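Local coordinates for protein major pollen allergen Jun a 1 (Juniperus ashei, PDB 1PXZ) that has low pectate lyase activity, cleaving polygalacturonate chains by elimination, and is a major allergen of cedar pollen, at residues 12-15 against 16-20; 215-218 against 219-222; 335-338 against 339-342. One frame throughout, in Å; residues are numbered along the deposited sequence.

The three contacts follow one another along the chain, none nesting in or crossing another. Interaction 1 comes first, curling residues 12-20 in the loop between helix 5-9 and strand 39-43, where the chain lies against the strands that begin the parallel beta-helix. Interaction 2 is a sharp corner inside the coil, closing the bend between strands 214-218 and 221-222. Interaction 3 ends the one-turn helix 335-338 in the C-terminal segment, which runs back along the outside of the beta-helix. Interaction 1 stands apart, its centre about 23 Å and about 22 Å from the centres of interactions 2 and 3, whereas CG2 of Thr-339 packs 3.5 Å from O of Phe-219, joining the tail to the corner.

Interaction 1. Residues 12-15 against 16-20; sequences SNWD and QNRMK
Asn-13 and Gln-16 meet where the loop between helix 5-9 and strand 39-43 curls through a tight turn, followed by a short 3-10 segment that takes in residues 19-20. The backbone bonds come first. N of Gln-16 donates to O of Asn-13 over 3.0 Å, approaching from above the carbonyl plane, 45° out of it. N of Asn-17 adds weak bonds to O of Asn-13 and O of Trp-14, and a water accepts from N of Arg-18 and donates to O of Asp-15, spanning the next step of the curl.

Among the polar side chains, the amides of Asn-13 and Gln-16 lie with their planes nearly parallel, NE2 of Gln-16 coming 3.5 Å from CB of Asn-13. The glutamine reaches back because its CG sits between its own N and carbonyl carbon (chi1 70°), beyond which the chain runs out extended. Polar residues suit this exposed turn.

The tryptophan and arginine meet edge to face: CZ3 of Trp-14 stands 3.8 Å above one face of the Arg-18 guanidinium, while NH2 of the arginine lies at the rim of the indole, the two planes 66° apart. The cation is therefore not over the ring. NH1 of Arg-18 makes a salt bridge with Asp-93, and the arginine side chain touches Phe-40, Trp-69 and Ile-71 of the beta-helix strands; a long residue with a charged end fits that span.

Lys-20 passes Ser-12 on its way toward a salt bridge with Asp-11 and a weak bond to O of Cys-7. The fit is tight enough to leave the exact placement doubtful: CD of Lys-20 is 3.3 Å from CB of Ser-12.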
ATOM      1  N   SER A  12       2.962  -2.071  25.103  1.00 16.37           N
ATOM      2  CA  SER A  12       4.164  -2.630  24.497  1.00 18.22           C
ATOM      3  C   SER A  12       5.120  -1.490  24.159  1.00 16.21           C
ATOM      4  O   SER A  12       4.595  -0.461  23.737  1.00 16.16           O
ATOM      5  CB  SER A  12       3.797  -3.419  23.239  1.00 15.27           C
ATOM      6  OG  SER A  12       4.934  -4.042  22.659  1.00 21.74           O
ATOM      7  N   ASN A  13       6.419  -1.664  24.342  1.00 15.16           N
ATOM      8  CA  ASN A  13       7.451  -0.804  23.787  1.00 13.83           C
ATOM      9  C   ASN A  13       7.991  -1.463  22.515  1.00 14.52           C
ATOM     10  O   ASN A  13       8.692  -2.470  22.666  1.00 15.00           O
ATOM     11  CB  ASN A  13       8.627  -0.598  24.727  1.00 13.94           C
ATOM     12  CG  ASN A  13       8.297   0.047  26.052  1.00 34.73           C
ATOM     13  OD1 ASN A  13       7.134   0.154  26.459  1.00 24.42           O
ATOM     14  ND2 ASN A  13       9.348   0.473  26.758  1.00 40.79           N
ATOM     15  N   TRP A  14       7.698  -0.948  21.328  1.00 10.62           N
ATOM     16  CA  TRP A  14       8.116  -1.684  20.132  1.00  9.66           C
ATOM     17  C   TRP A  14       9.616  -1.938  20.082  1.00  8.93           C
ATOM     18  O   TRP A  14      10.046  -2.927  19.491  1.00 15.32           O
ATOM     19  CB  TRP A  14       7.700  -0.937  18.853  1.00 13.64           C
ATOM     20  CG  TRP A  14       8.270   0.447  18.715  1.00 13.77           C
ATOM     21  CD1 TRP A  14       7.663   1.627  19.050  1.00 12.70           C
ATOM     22  CD2 TRP A  14       9.565   0.798  18.199  1.00 14.61           C
ATOM     23  NE1 TRP A  14       8.504   2.687  18.774  1.00 17.02           N
ATOM     24  CE2 TRP A  14       9.672   2.197  18.253  1.00 11.53           C
ATOM     25  CE3 TRP A  14      10.642   0.071  17.689  1.00 12.80           C
ATOM     26  CZ2 TRP A  14      10.819   2.871  17.823  1.00 13.79           C
ATOM     27  CZ3 TRP A  14      11.785   0.710  17.266  1.00 11.95           C
ATOM     28  CH2 TRP A  14      11.844   2.113  17.345  1.00 13.63           C
ATOM     29  N   ASP A  15      10.421  -1.041  20.639  1.00 11.97           N
ATOM     30  CA  ASP A  15      11.886  -1.202  20.443  1.00 10.97           C
ATOM     31  C   ASP A  15      12.319  -2.518  21.069  1.00 14.85           C
ATOM     32  O   ASP A  15      13.234  -3.160  20.556  1.00 20.55           O
ATOM     33  CB  ASP A  15      12.650  -0.021  20.990  1.00 16.14           C
ATOM     34  CG  ASP A  15      12.576   0.284  22.467  1.00 32.04           C
ATOM     35  OD1 ASP A  15      11.824  -0.337  23.246  1.00 29.80           O
ATOM     36  OD2 ASP A  15      13.307   1.206  22.920  1.00 41.00           O
ATOM     37  N   GLN A  16      11.642  -2.894  22.155  1.00  8.03           N
ATOM     38  CA  GLN A  16      12.096  -4.138  22.808  1.00 13.85           C
ATOM     39  C   GLN A  16      11.229  -5.313  22.383  1.00 15.82           C
ATOM     40  O   GLN A  16      11.510  -6.457  22.751  1.00 17.58           O
ATOM     41  CB  GLN A  16      12.138  -3.951  24.330  1.00 14.94           C
ATOM     42  CG  GLN A  16      10.769  -3.833  24.957  1.00 10.24           C
ATOM     43  CD  GLN A  16      10.808  -3.266  26.362  1.00 11.24           C
ATOM     44  OE1 GLN A  16      11.859  -2.932  26.911  1.00 13.52           O
ATOM     45  NE2 GLN A  16       9.621  -3.165  26.965  1.00  8.84           N
ATOM     46  N   ASN A  17      10.184  -5.048  21.590  1.00  9.31           N
ATOM     47  CA  ASN A  17       9.368  -6.151  21.084  1.00  9.31           C
ATOM     48  C   ASN A  17       8.906  -5.871  19.660  1.00 10.72           C
ATOM     49  O   ASN A  17       7.713  -5.730  19.395  1.00 11.95           O
ATOM     50  CB  ASN A  17       8.186  -6.361  22.020  1.00 13.58           C
ATOM     51  CG  ASN A  17       7.414  -7.639  21.813  1.00 14.60           C
ATOM     52  OD1 ASN A  17       6.468  -7.855  22.585  1.00 18.06           O
ATOM     53  ND2 ASN A  17       7.766  -8.465  20.846  1.00 10.13           N
ATOM     54  N   ARG A  18       9.855  -5.794  18.723  1.00 10.20           N
ATOM     55  CA  ARG A  18       9.458  -5.388  17.371  1.00 10.11           C
ATOM     56  C   ARG A  18       8.454  -6.363  16.770  1.00 10.52           C
ATOM     57  O   ARG A  18       7.642  -5.942  15.946  1.00  8.55           O
ATOM     58  CB  ARG A  18      10.656  -5.287  16.427  1.00 13.42           C
ATOM     59  CG  ARG A  18      11.602  -4.111  16.658  1.00 12.40           C
ATOM     60  CD  ARG A  18      12.824  -4.295  15.739  1.00 11.02           C
ATOM     61  NE  ARG A  18      13.774  -3.197  15.857  1.00 12.06           N
ATOM     62  CZ  ARG A  18      13.684  -2.082  15.137  1.00 15.41           C
ATOM     63  NH1 ARG A  18      12.686  -1.934  14.254  1.00 11.10           N
ATOM     64  NH2 ARG A  18      14.596  -1.130  15.300  1.00 11.81           N
ATOM     65  N   MET A  19       8.460  -7.664  17.088  1.00  8.96           N
ATOM     66  CA  MET A  19       7.580  -8.515  16.281  1.00 10.40           C
ATOM     67  C   MET A  19       6.132  -8.499  16.743  1.00 10.92           C
ATOM     68  O   MET A  19       5.258  -9.131  16.150  1.00 11.32           O
ATOM     69  CB  MET A  19       8.117  -9.949  16.281  1.00 12.43           C
ATOM     70  CG  MET A  19       9.508 -10.037  15.625  1.00 15.31           C
ATOM     71  SD  MET A  19       9.929 -11.771  15.422  1.00 20.85           S
ATOM     72  CE  MET A  19      11.422 -11.731  14.455  1.00 13.99           C
ATOM     73  N   LYS A  20       5.846  -7.761  17.816  1.00 11.18           N
ATOM     74  CA  LYS A  20       4.443  -7.634  18.218  1.00 11.46           C
ATOM     75  C   LYS A  20       3.620  -7.008  17.099  1.00 13.11           C
ATOM     76  O   LYS A  20       2.443  -7.326  16.955  1.00 12.38           O
ATOM     77  CB  LYS A  20       4.336  -6.779  19.472  1.00 14.71           C
ATOM     78  CG  LYS A  20       2.935  -6.655  20.041  1.00 17.43           C
ATOM     79  CD  LYS A  20       2.987  -6.062  21.435  1.00 27.17           C
ATOM     80  CE  LYS A  20       1.652  -6.272  22.145  1.00 40.79           C
ATOM     81  NZ  LYS A  20       1.350  -5.135  23.059  1.00 50.81           N
TER
HETATM   82  O   HOH W   1      12.738  -5.883  19.364  1.00 16.74           O

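Interaction 2. Residues 215-218 against 219-222; sequences VTVA and FNQF
Phe-219 folds back beside Ala-218 at the corner between two strands of a parallel beta-helix. Its backbone takes left-handed helical angles (phi 63°, psi 29°), which turn the chain sharply from strand 214-218 toward strand 221-222. CB of Phe-219 lies 3.1 Å from C of Ala-218, and from there the side chain climbs to CG, 3.4 Å from the same C atom of Ala-218. One branch then leans on the alanine methyl: CD2 of Phe-219 is 3.6 Å from CB of Ala-218, and CE2 follows at 3.8 Å from that same CB. The ring as a whole continues beyond the pair, touching Asn-189 and Asn-242 of neighbouring coils and Pro-3 of the N-terminal segment. A methyl is bulky enough to support the ring yet small enough to leave it room.

On the inner side of the corner, Val-217 meets Phe-222. CG1 of Val-217, placed opposite the backbone N (chi1 176°), lies in the plane of the phenyl ring at its edge, 3.9 Å from CZ of Phe-222. The faces of that ring are left for aromatic neighbours on adjacent coils: Tyr-245 stacks on it, and Phe-192 meets it with planes nearly parallel. Met-199 touches both Val-217 and Phe-222. Between them Asn-220 points inward, in line with Asn-190 and Asn-243 of the neighbouring coils, consistent with the asparagine ladder known at this turn in pectate lyases.

Residues 218-222 open a segment that binds IgE, and the side chain of Phe-222 is about 8 Å from that of Arg-229, the predicted active-site residue. The Val-217/Phe-222 and Ala-218/Phe-219 contacts are apolar, so dispersion and fit probably set how these side chains lie, while backbone bonds to strands 185-195 and 237-241 hold the arm at 215-217 in the coil.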
ATOM      1  N   VAL A 215      -8.809  -6.139  -1.175  1.00  6.54           N
ATOM      2  CA  VAL A 215      -7.826  -5.208  -0.605  1.00  8.92           C
ATOM      3  C   VAL A 215      -8.453  -4.256   0.406  1.00  8.20           C
ATOM      4  O   VAL A 215      -9.552  -3.755   0.140  1.00  8.04           O
ATOM      5  CB  VAL A 215      -7.156  -4.348  -1.692  1.00 10.24           C
ATOM      6  CG1 VAL A 215      -6.214  -3.338  -1.031  1.00  7.17           C
ATOM      7  CG2 VAL A 215      -6.401  -5.230  -2.680  1.00  9.56           C
ATOM      8  N   THR A 216      -7.763  -4.005   1.518  1.00  6.71           N
ATOM      9  CA  THR A 216      -8.244  -3.081   2.547  1.00  7.64           C
ATOM     10  C   THR A 216      -7.357  -1.832   2.499  1.00  7.02           C
ATOM     11  O   THR A 216      -6.139  -2.011   2.566  1.00  6.58           O
ATOM     12  CB  THR A 216      -8.203  -3.678   3.967  1.00  9.35           C
ATOM     13  OG1 THR A 216      -9.049  -4.836   4.035  1.00  8.30           O
ATOM     14  CG2 THR A 216      -8.736  -2.705   5.016  1.00 10.35           C
ATOM     15  N   VAL A 217      -7.995  -0.676   2.357  1.00  4.46           N
ATOM     16  CA  VAL A 217      -7.219   0.586   2.392  1.00  8.39           C
ATOM     17  C   VAL A 217      -7.688   1.361   3.608  1.00  6.03           C
ATOM     18  O   VAL A 217      -8.816   1.890   3.520  1.00  7.74           O
ATOM     19  CB  VAL A 217      -7.408   1.386   1.098  1.00  9.54           C
ATOM     20  CG1 VAL A 217      -6.681   2.736   1.179  1.00  7.88           C
ATOM     21  CG2 VAL A 217      -6.919   0.583  -0.093  1.00  8.09           C
ATOM     22  N   ALA A 218      -6.899   1.406   4.686  1.00  6.72           N
ATOM     23  CA  ALA A 218      -7.388   1.995   5.925  1.00  7.69           C
ATOM     24  C   ALA A 218      -6.423   2.900   6.689  1.00 10.87           C
ATOM     25  O   ALA A 218      -5.237   2.608   6.811  1.00  6.41           O
ATOM     26  CB  ALA A 218      -7.805   0.851   6.852  1.00  7.42           C
ATOM     27  N   PHE A 219      -6.957   3.971   7.247  1.00  6.29           N
ATOM     28  CA  PHE A 219      -6.256   4.890   8.132  1.00  7.45           C
ATOM     29  C   PHE A 219      -5.082   5.591   7.438  1.00  5.31           C
ATOM     30  O   PHE A 219      -4.099   5.968   8.096  1.00  8.42           O
ATOM     31  CB  PHE A 219      -5.758   4.180   9.394  1.00  4.84           C
ATOM     32  CG  PHE A 219      -6.791   3.260  10.036  1.00  5.58           C
ATOM     33  CD1 PHE A 219      -7.928   3.814  10.590  1.00 10.75           C
ATOM     34  CD2 PHE A 219      -6.589   1.890  10.075  1.00 11.68           C
ATOM     35  CE1 PHE A 219      -8.884   2.984  11.178  1.00 14.30           C
ATOM     36  CE2 PHE A 219      -7.550   1.053  10.632  1.00 17.43           C
ATOM     37  CZ  PHE A 219      -8.696   1.615  11.167  1.00 15.17           C
ATOM     38  N   ASN A 220      -5.176   5.788   6.138  1.00  4.00           N
ATOM     39  CA  ASN A 220      -4.128   6.463   5.379  1.00 10.74           C
ATOM     40  C   ASN A 220      -4.404   7.962   5.307  1.00  9.43           C
ATOM     41  O   ASN A 220      -5.568   8.372   5.350  1.00  7.25           O
ATOM     42  CB  ASN A 220      -4.005   5.916   3.958  1.00  7.96           C
ATOM     43  CG  ASN A 220      -3.767   4.423   3.896  1.00  8.59           C
ATOM     44  OD1 ASN A 220      -4.661   3.623   3.612  1.00 11.11           O
ATOM     45  ND2 ASN A 220      -2.527   4.026   4.160  1.00  3.45           N
ATOM     46  N   GLN A 221      -3.338   8.737   5.191  1.00  5.50           N
ATOM     47  CA  GLN A 221      -3.436  10.166   4.926  1.00  6.30           C
ATOM     48  C   GLN A 221      -3.175  10.356   3.439  1.00  8.34           C
ATOM     49  O   GLN A 221      -2.062  10.083   2.982  1.00  7.80           O
ATOM     50  CB  GLN A 221      -2.446  10.997   5.768  1.00  7.56           C
ATOM     51  CG  GLN A 221      -2.430  12.463   5.301  1.00 10.62           C
ATOM     52  CD  GLN A 221      -3.757  13.160   5.608  1.00 10.85           C
ATOM     53  OE1 GLN A 221      -4.304  13.073   6.697  1.00 12.42           O
ATOM     54  NE2 GLN A 221      -4.295  13.887   4.641  1.00 13.33           N
ATOM     55  N   PHE A 222      -4.171  10.795   2.671  1.00  5.11           N
ATOM     56  CA  PHE A 222      -3.991  11.004   1.243  1.00  3.24           C
ATOM     57  C   PHE A 222      -3.774  12.475   0.950  1.00  9.86           C
ATOM     58  O   PHE A 222      -4.731  13.273   0.942  1.00  9.77           O
ATOM     59  CB  PHE A 222      -5.228  10.506   0.478  1.00  6.97           C
ATOM     60  CG  PHE A 222      -5.248   8.994   0.343  1.00  4.73           C
ATOM     61  CD1 PHE A 222      -4.331   8.333  -0.450  1.00  7.42           C
ATOM     62  CD2 PHE A 222      -6.206   8.267   1.012  1.00  7.21           C
ATOM     63  CE1 PHE A 222      -4.356   6.949  -0.587  1.00  8.63           C
ATOM     64  CE2 PHE A 222      -6.235   6.872   0.910  1.00  7.36           C
ATOM     65  CZ  PHE A 222      -5.299   6.222   0.133  1.00  9.70           C
TER

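Interaction 3. Residues 335-338 against 339-342; sequences APQL and TKNA
O of Ala-335 takes two hydrogen bonds from Thr-339, the residue at which the one-turn helix 335-338 ends and a type I beta turn, 339-342, begins. The stronger comes from OG1 of Thr-339 at 2.8 Å, tilted 31° from the carbonyl plane; N of Thr-339 adds a weak one over 3.0 Å and another weak one to O of Pro-336. The hydroxyl reaches back because chi1 is 55°, seating OG1 between the threonine's own N and carbonyl carbon. Threonine suits the spot: its hydroxyl takes up the carbonyl of Ala-335 at the helix's end, while its methyl CG2 packs on the corner at residues 219-220.

Lys-340 makes only a weak bond across the contact: its N reaches O of Gln-337, nearly straight at 164° but long at 3.4 Å, and CG of Lys-340 lies tight against that oxygen. The flexible glutamine and lysine then cross, OE1 of Gln-337 coming 3.9 Å from CD of Lys-340. O of Leu-338 accepts from Asn-2 and also from a water at 2.9 Å, which in turn accepts from N of Asn-341 at 2.8 Å.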
ATOM      1  N   ALA A 335     -11.917  10.542  11.141  1.00 11.32           N
ATOM      2  CA  ALA A 335     -10.777  10.160  10.307  1.00 11.05           C
ATOM      3  C   ALA A 335      -9.561  11.040  10.512  1.00 14.94           C
ATOM      4  O   ALA A 335      -8.448  10.493  10.553  1.00 13.14           O
ATOM      5  CB  ALA A 335     -11.162  10.135   8.827  1.00 11.02           C
ATOM      6  N   PRO A 336      -9.666  12.347  10.626  1.00 14.70           N
ATOM      7  CA  PRO A 336      -8.456  13.118  10.952  1.00 12.32           C
ATOM      8  C   PRO A 336      -7.784  12.626  12.219  1.00  9.90           C
ATOM      9  O   PRO A 336      -6.548  12.527  12.276  1.00 16.91           O
ATOM     10  CB  PRO A 336      -8.986  14.548  11.135  1.00 15.20           C
ATOM     11  CG  PRO A 336     -10.219  14.595  10.282  1.00 13.56           C
ATOM     12  CD  PRO A 336     -10.826  13.224  10.398  1.00 15.07           C
ATOM     13  N   GLN A 337      -8.536  12.303  13.263  1.00 12.66           N
ATOM     14  CA  GLN A 337      -7.882  11.822  14.485  1.00 18.80           C
ATOM     15  C   GLN A 337      -7.251  10.443  14.300  1.00 15.50           C
ATOM     16  O   GLN A 337      -6.183  10.162  14.857  1.00 13.40           O
ATOM     17  CB  GLN A 337      -8.876  11.744  15.649  1.00 23.78           C
ATOM     18  CG  GLN A 337      -8.976  13.008  16.481  1.00 47.68           C
ATOM     19  CD  GLN A 337      -7.627  13.545  16.920  1.00 63.56           C
ATOM     20  OE1 GLN A 337      -7.107  13.149  17.964  1.00 76.92           O
ATOM     21  NE2 GLN A 337      -7.060  14.444  16.120  1.00 76.16           N
ATOM     22  N   LEU A 338      -7.937   9.603  13.529  1.00 12.03           N
ATOM     23  CA  LEU A 338      -7.491   8.211  13.372  1.00 12.67           C
ATOM     24  C   LEU A 338      -6.251   8.121  12.495  1.00 10.45           C
ATOM     25  O   LEU A 338      -5.576   7.085  12.505  1.00 13.70           O
ATOM     26  CB  LEU A 338      -8.607   7.337  12.766  1.00 10.41           C
ATOM     27  CG  LEU A 338      -9.824   7.133  13.669  1.00 12.13           C
ATOM     28  CD1 LEU A 338     -10.989   6.538  12.889  1.00 15.02           C
ATOM     29  CD2 LEU A 338      -9.501   6.256  14.868  1.00 13.28           C
ATOM     30  N   THR A 339      -5.973   9.192  11.746  1.00  9.08           N
ATOM     31  CA  THR A 339      -4.859   9.198  10.808  1.00 11.17           C
ATOM     32  C   THR A 339      -3.766  10.168  11.253  1.00 12.70           C
ATOM     33  O   THR A 339      -2.870  10.460  10.451  1.00  9.86           O
ATOM     34  CB  THR A 339      -5.278   9.583   9.380  1.00 12.39           C
ATOM     35  OG1 THR A 339      -5.954  10.855   9.391  1.00 14.01           O
ATOM     36  CG2 THR A 339      -6.289   8.609   8.772  1.00  9.20           C
ATOM     37  N   LYS A 340      -3.838  10.662  12.489  1.00 12.44           N
ATOM     38  CA  LYS A 340      -2.877  11.689  12.909  1.00 16.19           C
ATOM     39  C   LYS A 340      -1.450  11.162  12.878  1.00 17.68           C
ATOM     40  O   LYS A 340      -0.527  11.953  12.672  1.00 16.42           O
ATOM     41  CB  LYS A 340      -3.212  12.179  14.318  1.00 19.60           C
ATOM     42  CG  LYS A 340      -3.324  11.017  15.297  1.00 25.81           C
ATOM     43  CD  LYS A 340      -3.865  11.516  16.632  1.00 43.75           C
ATOM     44  CE  LYS A 340      -2.763  11.640  17.668  1.00 50.56           C
ATOM     45  NZ  LYS A 340      -2.872  10.603  18.737  1.00 76.75           N
ATOM     46  N   ASN A 341      -1.284   9.847  13.066  1.00 10.18           N
ATOM     47  CA  ASN A 341       0.090   9.314  13.029  1.00 12.80           C
ATOM     48  C   ASN A 341       0.449   8.629  11.723  1.00 14.68           C
ATOM     49  O   ASN A 341       1.415   7.843  11.623  1.00  8.35           O
ATOM     50  CB  ASN A 341       0.252   8.350  14.213  1.00 16.36           C
ATOM     51  CG  ASN A 341       0.269   9.093  15.542  1.00 22.48           C
ATOM     52  OD1 ASN A 341       0.738  10.231  15.634  1.00 20.64           O
ATOM     53  ND2 ASN A 341      -0.238   8.456  16.589  1.00 19.87           N
ATOM     54  N   ALA A 342      -0.314   8.909  10.657  1.00  9.38           N
ATOM     55  CA  ALA A 342      -0.009   8.280   9.370  1.00  4.76           C
ATOM     56  C   ALA A 342       1.426   8.582   8.926  1.00 10.37           C
ATOM     57  O   ALA A 342       1.959   9.649   9.249  1.00 11.09           O
ATOM     58  CB  ALA A 342      -0.963   8.717   8.276  1.00  7.49           C
TER
HETATM   59  O   HOH W   2      -2.851   7.510  13.301  1.00 18.40           O